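Local atomic coordinates of cytosine-specific methyltransferase (Escherichia coli O157:H7 EDL933, PDB entry 3G7U), a protein that probably methylates DNA at carbon 5 of cytosine, using S-adenosyl-L-methionine as the methyl donor. Residues 5-10 against 74-79; 22-27 against 358-363; 117-122 against 165-170. All blocks are in the same frame, centred on the assembly; numbering follows the deposited sequence.

Contact 1 (5-10 against 74-79); sequences VIDLFS and GIIGGP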
loop_
_atom_site.group_PDB
_atom_site.type_symbol
_atom_site.label_atom_id
_atom_site.label_comp_id
_atom_site.label_asym_id
_atom_site.label_seq_id
_atom_site.Cartn_x
_atom_site.Cartn_y
_atom_site.Cartn_z
ATOM N N VAL A 5 -0.474 -15.987 -4.569
ATOM C CA VAL A 5 0.537 -15.328 -3.767
ATOM C C VAL A 5 0.201 -15.376 -2.278
ATOM O O VAL A 5 -0.953 -15.503 -1.875
ATOM C CB VAL A 5 0.780 -13.824 -4.215
ATOM C CG1 VAL A 5 1.133 -13.760 -5.711
ATOM C CG2 VAL A 5 -0.397 -12.924 -3.935
ATOM N N ILE A 6 1.258 -15.299 -1.491
ATOM C CA ILE A 6 1.205 -15.036 -0.063
ATOM C C ILE A 6 1.829 -13.653 0.161
ATOM O O ILE A 6 2.888 -13.389 -0.394
ATOM C CB ILE A 6 2.123 -16.007 0.681
ATOM C CG1 ILE A 6 1.665 -17.440 0.481
ATOM C CG2 ILE A 6 2.162 -15.695 2.177
ATOM C CD1 ILE A 6 2.529 -18.415 1.237
ATOM N N ASP A 7 1.206 -12.818 0.979
ATOM C CA ASP A 7 1.779 -11.483 1.318
ATOM C C ASP A 7 2.299 -11.448 2.771
ATOM O O ASP A 7 1.508 -11.546 3.723
ATOM C CB ASP A 7 0.647 -10.461 1.048
ATOM C CG ASP A 7 1.093 -8.965 1.136
ATOM O OD1 ASP A 7 2.258 -8.656 1.500
ATOM O OD2 ASP A 7 0.207 -8.108 0.821
ATOM N N LEU A 8 3.631 -11.419 2.931
ATOM C CA LEU A 8 4.282 -11.356 4.204
ATOM C C LEU A 8 4.456 -9.906 4.643
ATOM O O LEU A 8 4.860 -9.091 3.841
ATOM C CB LEU A 8 5.643 -12.030 4.108
ATOM C CG LEU A 8 5.603 -13.508 3.652
ATOM C CD1 LEU A 8 7.053 -14.079 3.642
ATOM C CD2 LEU A 8 4.720 -14.369 4.585
ATOM N N PHE A 9 4.168 -9.619 5.919
ATOM C CA PHE A 9 4.220 -8.263 6.460
ATOM C C PHE A 9 3.206 -7.440 5.667
ATOM O O PHE A 9 3.524 -6.380 5.145
ATOM C CB PHE A 9 5.616 -7.693 6.287
ATOM C CG PHE A 9 6.707 -8.579 6.824
ATOM C CD1 PHE A 9 6.985 -8.619 8.180
ATOM C CD2 PHE A 9 7.506 -9.307 5.948
ATOM C CE1 PHE A 9 8.017 -9.443 8.654
ATOM C CE2 PHE A 9 8.527 -10.121 6.414
ATOM C CZ PHE A 9 8.782 -10.166 7.751
ATOM N N SER A 10 1.980 -7.925 5.592
ATOM C CA SER A 10 1.035 -7.404 4.636
ATOM C C SER A 10 0.482 -6.023 4.984
ATOM O O SER A 10 -0.015 -5.291 4.082
ATOM C CB SER A 10 -0.168 -8.364 4.546
ATOM O OG SER A 10 -0.905 -8.397 5.789
ATOM N N GLY A 74 3.872 -16.940 -5.991
ATOM C CA GLY A 74 4.649 -15.741 -5.640
ATOM C C GLY A 74 4.692 -15.489 -4.152
ATOM O O GLY A 74 3.704 -15.735 -3.488
ATOM N N ILE A 75 5.838 -15.052 -3.617
ATOM C CA ILE A 75 5.891 -14.516 -2.251
ATOM C C ILE A 75 6.172 -12.999 -2.377
ATOM O O ILE A 75 7.195 -12.612 -2.982
ATOM C CB ILE A 75 6.966 -15.199 -1.434
ATOM C CG1 ILE A 75 6.484 -16.622 -1.087
ATOM C CG2 ILE A 75 7.247 -14.491 -0.083
ATOM C CD1 ILE A 75 7.603 -17.476 -0.541
ATOM N N ILE A 76 5.245 -12.183 -1.860
ATOM C CA ILE A 76 5.395 -10.727 -1.943
ATOM C C ILE A 76 5.391 -10.188 -0.519
ATOM O O ILE A 76 4.909 -10.851 0.399
ATOM C CB ILE A 76 4.316 -10.088 -2.841
ATOM C CG1 ILE A 76 2.944 -10.142 -2.177
ATOM C CG2 ILE A 76 4.301 -10.804 -4.263
ATOM C CD1 ILE A 76 1.763 -9.619 -3.018
ATOM N N GLY A 77 5.989 -9.028 -0.301
ATOM C CA GLY A 77 5.841 -8.484 1.035
ATOM C C GLY A 77 6.750 -7.302 1.280
ATOM O O GLY A 77 7.489 -6.885 0.383
ATOM N N GLY A 78 6.724 -6.816 2.507
ATOM C CA GLY A 78 7.621 -5.730 2.941
ATOM C C GLY A 78 8.546 -6.144 4.069
ATOM O O GLY A 78 8.246 -5.874 5.215
ATOM N N PRO A 79 9.702 -6.749 3.756
ATOM C CA PRO A 79 10.570 -7.157 4.840
ATOM C C PRO A 79 11.044 -5.920 5.604
ATOM O O PRO A 79 11.443 -4.937 4.980
ATOM C CB PRO A 79 11.735 -7.832 4.125
ATOM C CG PRO A 79 11.697 -7.387 2.786
ATOM C CD PRO A 79 10.266 -7.127 2.449
#
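V5, D7 and I76 meet on one face and L8 and I75 on the other, between two parallel strands at the centre of a Rossmann-like class I methyltransferase sheet. I76 CG1 sits between its backbone N and carbonyl carbon (chi1 71°), 4.0 Å from D7 CB, and I76 CD1 touches V5 CG2 at 4.1 Å. I76 packs on L15 and A19 of helix 14-22, and V5 on A19; valine and isoleucine, branched at CB, suit a buried strand. D7 CG, anti to the backbone N (chi1 -171°), lies beside the carbonyl carbon, with OD1 3.6 Å from G77 CA; OD2 is hydrogen-bonded to S16 OG. On the reverse face the L8 and I75 side chains cross obliquely, L8 CD1 to I75 CG2 3.8 Å, against helix 94-110.

The backbones are laced by four hydrogen bonds, among them I76 N to I6 O, 3.0 Å and almost straight at 176°. G77 has backbone angles that suit glycine, and its CA comes 3.0 Å from L8 O. Beyond L8 and G77 the strands pass into loops, the second leading to C81, the predicted active-site residue. There F9 CB lies 3.4 Å from G78 O, while F9 CE2 reaches P79 CA at 3.9 Å.

Contact 2 (22-27 against 358-363); sequences AGFDVK and YILKGL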
loop_
_atom_site.group_PDB
_atom_site.type_symbol
_atom_site.label_atom_id
_atom_site.label_comp_id
_atom_site.label_asym_id
_atom_site.label_seq_id
_atom_site.Cartn_x
_atom_site.Cartn_y
_atom_site.Cartn_z
ATOM N N ALA A 22 -3.850 -7.046 -10.358
ATOM C CA ALA A 22 -2.958 -7.550 -11.391
ATOM C C ALA A 22 -3.314 -8.961 -11.830
ATOM O O ALA A 22 -2.774 -9.423 -12.824
ATOM C CB ALA A 22 -1.492 -7.521 -10.917
ATOM N N GLY A 23 -4.198 -9.640 -11.101
ATOM C CA GLY A 23 -4.670 -10.974 -11.503
ATOM C C GLY A 23 -4.275 -12.135 -10.598
ATOM O O GLY A 23 -4.757 -13.248 -10.798
ATOM N N PHE A 24 -3.445 -11.877 -9.581
ATOM C CA PHE A 24 -3.066 -12.895 -8.621
ATOM C C PHE A 24 -4.162 -13.162 -7.606
ATOM O O PHE A 24 -5.013 -12.304 -7.326
ATOM C CB PHE A 24 -1.783 -12.485 -7.903
ATOM C CG PHE A 24 -0.591 -12.385 -8.780
ATOM C CD1 PHE A 24 0.109 -13.529 -9.188
ATOM C CD2 PHE A 24 -0.117 -11.141 -9.181
ATOM C CE1 PHE A 24 1.253 -13.423 -10.004
ATOM C CE2 PHE A 24 1.010 -11.035 -9.965
ATOM C CZ PHE A 24 1.707 -12.174 -10.388
ATOM N N ASP A 25 -4.174 -14.381 -7.059
ATOM C CA ASP A 25 -5.093 -14.702 -5.976
ATOM C C ASP A 25 -4.269 -14.553 -4.705
ATOM O O ASP A 25 -3.273 -15.250 -4.557
ATOM C CB ASP A 25 -5.559 -16.163 -6.143
ATOM C CG ASP A 25 -6.732 -16.517 -5.258
ATOM O OD1 ASP A 25 -6.920 -15.876 -4.195
ATOM O OD2 ASP A 25 -7.473 -17.462 -5.617
ATOM N N VAL A 26 -4.657 -13.658 -3.798
ATOM C CA VAL A 26 -3.881 -13.440 -2.553
ATOM C C VAL A 26 -4.458 -14.471 -1.591
ATOM O O VAL A 26 -5.574 -14.310 -1.085
ATOM C CB VAL A 26 -4.059 -12.019 -1.978
ATOM C CG1 VAL A 26 -3.373 -11.883 -0.572
ATOM C CG2 VAL A 26 -3.490 -10.983 -2.984
ATOM N N LYS A 27 -3.721 -15.553 -1.403
ATOM C CA LYS A 27 -4.273 -16.714 -0.668
ATOM C C LYS A 27 -4.090 -16.578 0.839
ATOM O O LYS A 27 -4.877 -17.134 1.612
ATOM C CB LYS A 27 -3.631 -18.023 -1.123
ATOM C CG LYS A 27 -3.983 -18.465 -2.519
ATOM C CD LYS A 27 -5.473 -18.723 -2.624
ATOM C CE LYS A 27 -5.765 -19.737 -3.697
ATOM N NZ LYS A 27 -7.211 -19.823 -3.980
ATOM N N TYR A 358 0.627 -1.851 -10.959
ATOM C CA TYR A 358 1.404 -1.717 -12.176
ATOM C C TYR A 358 2.559 -2.693 -12.248
ATOM O O TYR A 358 2.692 -3.383 -13.262
ATOM C CB TYR A 358 1.890 -0.286 -12.386
ATOM C CG TYR A 358 2.091 0.029 -13.865
ATOM C CD1 TYR A 358 1.054 0.590 -14.621
ATOM C CD2 TYR A 358 3.296 -0.255 -14.508
ATOM C CE1 TYR A 358 1.209 0.873 -15.976
ATOM C CE2 TYR A 358 3.460 0.024 -15.870
ATOM C CZ TYR A 358 2.407 0.593 -16.593
ATOM O OH TYR A 358 2.540 0.890 -17.945
ATOM N N ILE A 359 3.382 -2.711 -11.193
ATOM C CA ILE A 359 4.553 -3.582 -11.086
ATOM C C ILE A 359 4.163 -5.061 -11.110
ATOM O O ILE A 359 4.762 -5.844 -11.851
ATOM C CB ILE A 359 5.373 -3.279 -9.810
ATOM C CG1 ILE A 359 5.814 -1.800 -9.763
ATOM C CG2 ILE A 359 6.559 -4.237 -9.656
ATOM C CD1 ILE A 359 6.640 -1.303 -10.980
ATOM N N LEU A 360 3.170 -5.428 -10.291
ATOM C CA LEU A 360 2.722 -6.823 -10.229
ATOM C C LEU A 360 2.062 -7.297 -11.541
ATOM O O LEU A 360 2.153 -8.477 -11.865
ATOM C CB LEU A 360 1.833 -7.034 -8.978
ATOM C CG LEU A 360 2.691 -7.160 -7.690
ATOM C CD1 LEU A 360 1.859 -6.818 -6.442
ATOM C CD2 LEU A 360 3.297 -8.592 -7.559
ATOM N N LYS A 361 1.409 -6.401 -12.303
ATOM C CA LYS A 361 0.787 -6.811 -13.594
ATOM C C LYS A 361 1.868 -7.210 -14.609
ATOM O O LYS A 361 1.648 -8.110 -15.425
ATOM C CB LYS A 361 -0.144 -5.718 -14.189
ATOM C CG LYS A 361 -0.974 -6.147 -15.448
ATOM C CD LYS A 361 -1.883 -7.338 -15.126
ATOM C CE LYS A 361 -2.877 -7.749 -16.223
ATOM N NZ LYS A 361 -3.751 -8.890 -15.678
ATOM N N GLY A 362 3.021 -6.559 -14.521
ATOM C CA GLY A 362 4.193 -6.894 -15.316
ATOM C C GLY A 362 4.608 -8.329 -15.057
ATOM O O GLY A 362 4.810 -9.099 -15.999
ATOM N N LEU A 363 4.697 -8.704 -13.783
ATOM C CA LEU A 363 5.021 -10.074 -13.397
ATOM C C LEU A 363 3.946 -11.071 -13.807
ATOM O O LEU A 363 4.287 -12.166 -14.232
ATOM C CB LEU A 363 5.291 -10.191 -11.894
ATOM C CG LEU A 363 6.639 -9.629 -11.476
ATOM C CD1 LEU A 363 6.630 -9.118 -10.047
ATOM C CD2 LEU A 363 7.696 -10.701 -11.688
#
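A helix end set against a second helix forms this contact: A22, at the close of helix 14-22, lies on L360 and K361 of helix 353-367. The methyl of A22 is small enough to rest directly on the helix backbone, with CB 3.4 Å from K361 N and 3.9 Å from L360 CB.

K361 folds back over the same residue. Its CG is anti to the backbone N, and a bend at chi2 (60°) brings CD to 3.2 Å from A22 O. Beyond it NZ donates to A22 O at 3.1 Å. The ammonium stands above the carbonyl plane, 56° out of it, and the C=O...N angle is 123°. A lysine suits this partly exposed margin because it adds a positive charge near the C-terminal end of helix 14-22, where the helix dipole would probably favour it.

The helix stops at G23 in a Schellman motif, whose positive phi suits glycine. This turn lies within the first beta-alpha-beta crossover of the Rossmann-like fold, running from strand 4-8 through helix 14-22 to strand 25-30.

F24 follows, and its ring packs between V5 of strand 4-8 and L360 and L363 of helix 353-367. Its edge faces L360 O, with CE2 3.4 Å away and near the ring plane; L360 crosses the ring side chain at about a right angle, CD2 lying 4.1 Å from CE2. F114 and Y364 add further aromatic neighbours, Y364 edge-to-face, while F24 CZ approaches L363 CB at 4.4 Å.

Contact 3 (117-122 against 165-170); sequences AENVPG and YFFIGV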
loop_
_atom_site.group_PDB
_atom_site.type_symbol
_atom_site.label_atom_id
_atom_site.label_comp_id
_atom_site.label_asym_id
_atom_site.label_seq_id
_atom_site.Cartn_x
_atom_site.Cartn_y
_atom_site.Cartn_z
ATOM N N ALA A 117 9.842 -8.011 -3.058
ATOM C CA ALA A 117 9.947 -7.313 -1.770
ATOM C C ALA A 117 9.925 -5.817 -2.030
ATOM O O ALA A 117 10.456 -5.354 -3.041
ATOM C CB ALA A 117 11.224 -7.674 -1.071
ATOM N N GLU A 118 9.262 -5.083 -1.150
ATOM C CA GLU A 118 9.242 -3.611 -1.249
ATOM C C GLU A 118 9.912 -3.066 0.001
ATOM O O GLU A 118 9.740 -3.613 1.101
ATOM C CB GLU A 118 7.817 -3.088 -1.420
ATOM C CG GLU A 118 6.816 -3.405 -0.278
ATOM C CD GLU A 118 6.890 -2.423 0.913
ATOM O OE1 GLU A 118 6.197 -2.647 1.933
ATOM O OE2 GLU A 118 7.621 -1.413 0.828
ATOM N N ASN A 119 10.711 -2.005 -0.141
ATOM C CA ASN A 119 11.344 -1.400 1.010
ATOM C C ASN A 119 11.324 0.133 0.828
ATOM O O ASN A 119 11.302 0.621 -0.281
ATOM C CB ASN A 119 12.788 -1.853 1.189
ATOM C CG ASN A 119 12.909 -3.257 1.782
ATOM O OD1 ASN A 119 12.940 -4.225 1.035
ATOM N ND2 ASN A 119 13.014 -3.360 3.120
ATOM N N VAL A 120 11.328 0.863 1.927
ATOM C CA VAL A 120 11.496 2.335 1.864
ATOM C C VAL A 120 12.987 2.671 1.846
ATOM O O VAL A 120 13.814 1.857 2.276
ATOM C CB VAL A 120 10.791 3.009 3.078
ATOM C CG1 VAL A 120 9.293 2.856 2.956
ATOM C CG2 VAL A 120 11.289 2.416 4.394
ATOM N N PRO A 121 13.358 3.892 1.366
ATOM C CA PRO A 121 14.757 4.331 1.498
ATOM C C PRO A 121 15.328 4.132 2.899
ATOM O O PRO A 121 14.615 4.304 3.885
ATOM C CB PRO A 121 14.671 5.822 1.140
ATOM C CG PRO A 121 13.608 5.842 0.067
ATOM C CD PRO A 121 12.551 4.889 0.629
ATOM N N GLY A 122 16.603 3.750 2.969
ATOM C CA GLY A 122 17.236 3.336 4.204
ATOM C C GLY A 122 17.881 1.985 3.982
ATOM O O GLY A 122 18.932 1.680 4.550
ATOM N N TYR A 165 11.535 1.201 -3.047
ATOM C CA TYR A 165 12.376 0.263 -3.793
ATOM C C TYR A 165 11.602 -1.035 -3.967
ATOM O O TYR A 165 10.917 -1.472 -3.037
ATOM C CB TYR A 165 13.615 -0.077 -3.003
ATOM C CG TYR A 165 14.708 0.974 -3.004
ATOM C CD1 TYR A 165 15.579 1.115 -4.090
ATOM C CD2 TYR A 165 14.905 1.777 -1.889
ATOM C CE1 TYR A 165 16.616 2.075 -4.065
ATOM C CE2 TYR A 165 15.938 2.742 -1.854
ATOM C CZ TYR A 165 16.777 2.875 -2.944
ATOM O OH TYR A 165 17.798 3.793 -2.892
ATOM N N PHE A 166 11.696 -1.647 -5.142
ATOM C CA PHE A 166 11.184 -2.998 -5.337
ATOM C C PHE A 166 12.317 -3.921 -5.724
ATOM O O PHE A 166 13.123 -3.588 -6.590
ATOM C CB PHE A 166 10.140 -2.997 -6.416
ATOM C CG PHE A 166 8.861 -2.335 -6.014
ATOM C CD1 PHE A 166 7.831 -3.078 -5.450
ATOM C CD2 PHE A 166 8.677 -0.961 -6.178
ATOM C CE1 PHE A 166 6.599 -2.458 -5.065
ATOM C CE2 PHE A 166 7.453 -0.345 -5.785
ATOM C CZ PHE A 166 6.426 -1.103 -5.241
ATOM N N PHE A 167 12.370 -5.083 -5.068
ATOM C CA PHE A 167 13.393 -6.088 -5.314
ATOM C C PHE A 167 12.679 -7.320 -5.828
ATOM O O PHE A 167 11.868 -7.863 -5.097
ATOM C CB PHE A 167 14.140 -6.426 -4.038
ATOM C CG PHE A 167 14.875 -5.247 -3.443
ATOM C CD1 PHE A 167 16.131 -4.891 -3.903
ATOM C CD2 PHE A 167 14.294 -4.484 -2.433
ATOM C CE1 PHE A 167 16.813 -3.777 -3.362
ATOM C CE2 PHE A 167 14.960 -3.375 -1.882
ATOM C CZ PHE A 167 16.213 -3.025 -2.345
ATOM N N ILE A 168 12.957 -7.721 -7.083
ATOM C CA ILE A 168 12.183 -8.790 -7.752
ATOM C C ILE A 168 13.139 -9.930 -8.138
ATOM O O ILE A 168 14.273 -9.680 -8.554
ATOM C CB ILE A 168 11.420 -8.260 -8.986
ATOM C CG1 ILE A 168 10.338 -7.272 -8.562
ATOM C CG2 ILE A 168 10.769 -9.410 -9.801
ATOM C CD1 ILE A 168 9.862 -6.371 -9.684
ATOM N N GLY A 169 12.706 -11.183 -7.964
ATOM C CA GLY A 169 13.547 -12.306 -8.394
ATOM C C GLY A 169 12.614 -13.262 -9.083
ATOM O O GLY A 169 11.443 -13.329 -8.742
ATOM N N VAL A 170 13.112 -13.985 -10.085
ATOM C CA VAL A 170 12.274 -14.941 -10.792
ATOM C C VAL A 170 13.047 -16.240 -10.904
ATOM O O VAL A 170 14.257 -16.240 -11.025
ATOM C CB VAL A 170 11.812 -14.488 -12.203
ATOM C CG1 VAL A 170 10.783 -13.345 -12.132
ATOM C CG2 VAL A 170 12.995 -14.158 -13.101
#
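A117 O is approached by two groups of the antiparallel partner strand: it accepts a nearly straight hydrogen bond from F167 N (2.8 Å, 171°) and a CA-H...O contact from F166 CA at 3.4 Å. A117 N returns a bond to F167 O, and a second mutual pair joins N119 and Y165, with E118 and F166 forming the non-hydrogen-bonded pair between them.

The N119 and F167 side chains cross at about a right angle, amide and ring planes 70° apart, with N119 OD1 3.6 Å from F167 CE2. The small A117 fits against F103 and Y104 of helix 94-110, its CB 4.3 Å from F167 CB. On the reverse face E118 CB meets F166 CE1 at 3.9 Å. E118 CG lies between the backbone N and the carbonyl carbon (chi1 61°), and the chain bends again to take the carboxylate away to a salt bridge with R164. Where the strand ends, P121 CA lies in the plane of the Y165 ring, 3.9 Å from its edge at CE2.

Strand 163-171 is the reversed strand of the class I methyltransferase sheet, inserted between 114-119 and 143-152; helix 94-110 backs A117, N119 and F167, and helix 353-367 backs F166 and I168.

In the fold
All three contacts reach one seven-stranded sheet. Contact 1 forms its centre; V5 N to D25 O (2.9 Å) and V5 O to K27 N (2.8 Å) probably bond it to contact 2, and G77 O to E118 N (3.0 Å) probably bonds it to contact 3. Contacts 2 and 3 meet through helix 353-367, where L363 CD2 touches I168 CG2 at 3.8 Å. The side chain of C81, the predicted active-site residue, is about 4 Å from that of N119 and about 7 Å from that of P79; a weak hydrogen bond from N119 ND2 to P79 O ties the end of strand 114-119 to the loop after strand 74-77. Contact 2 lies away from this site.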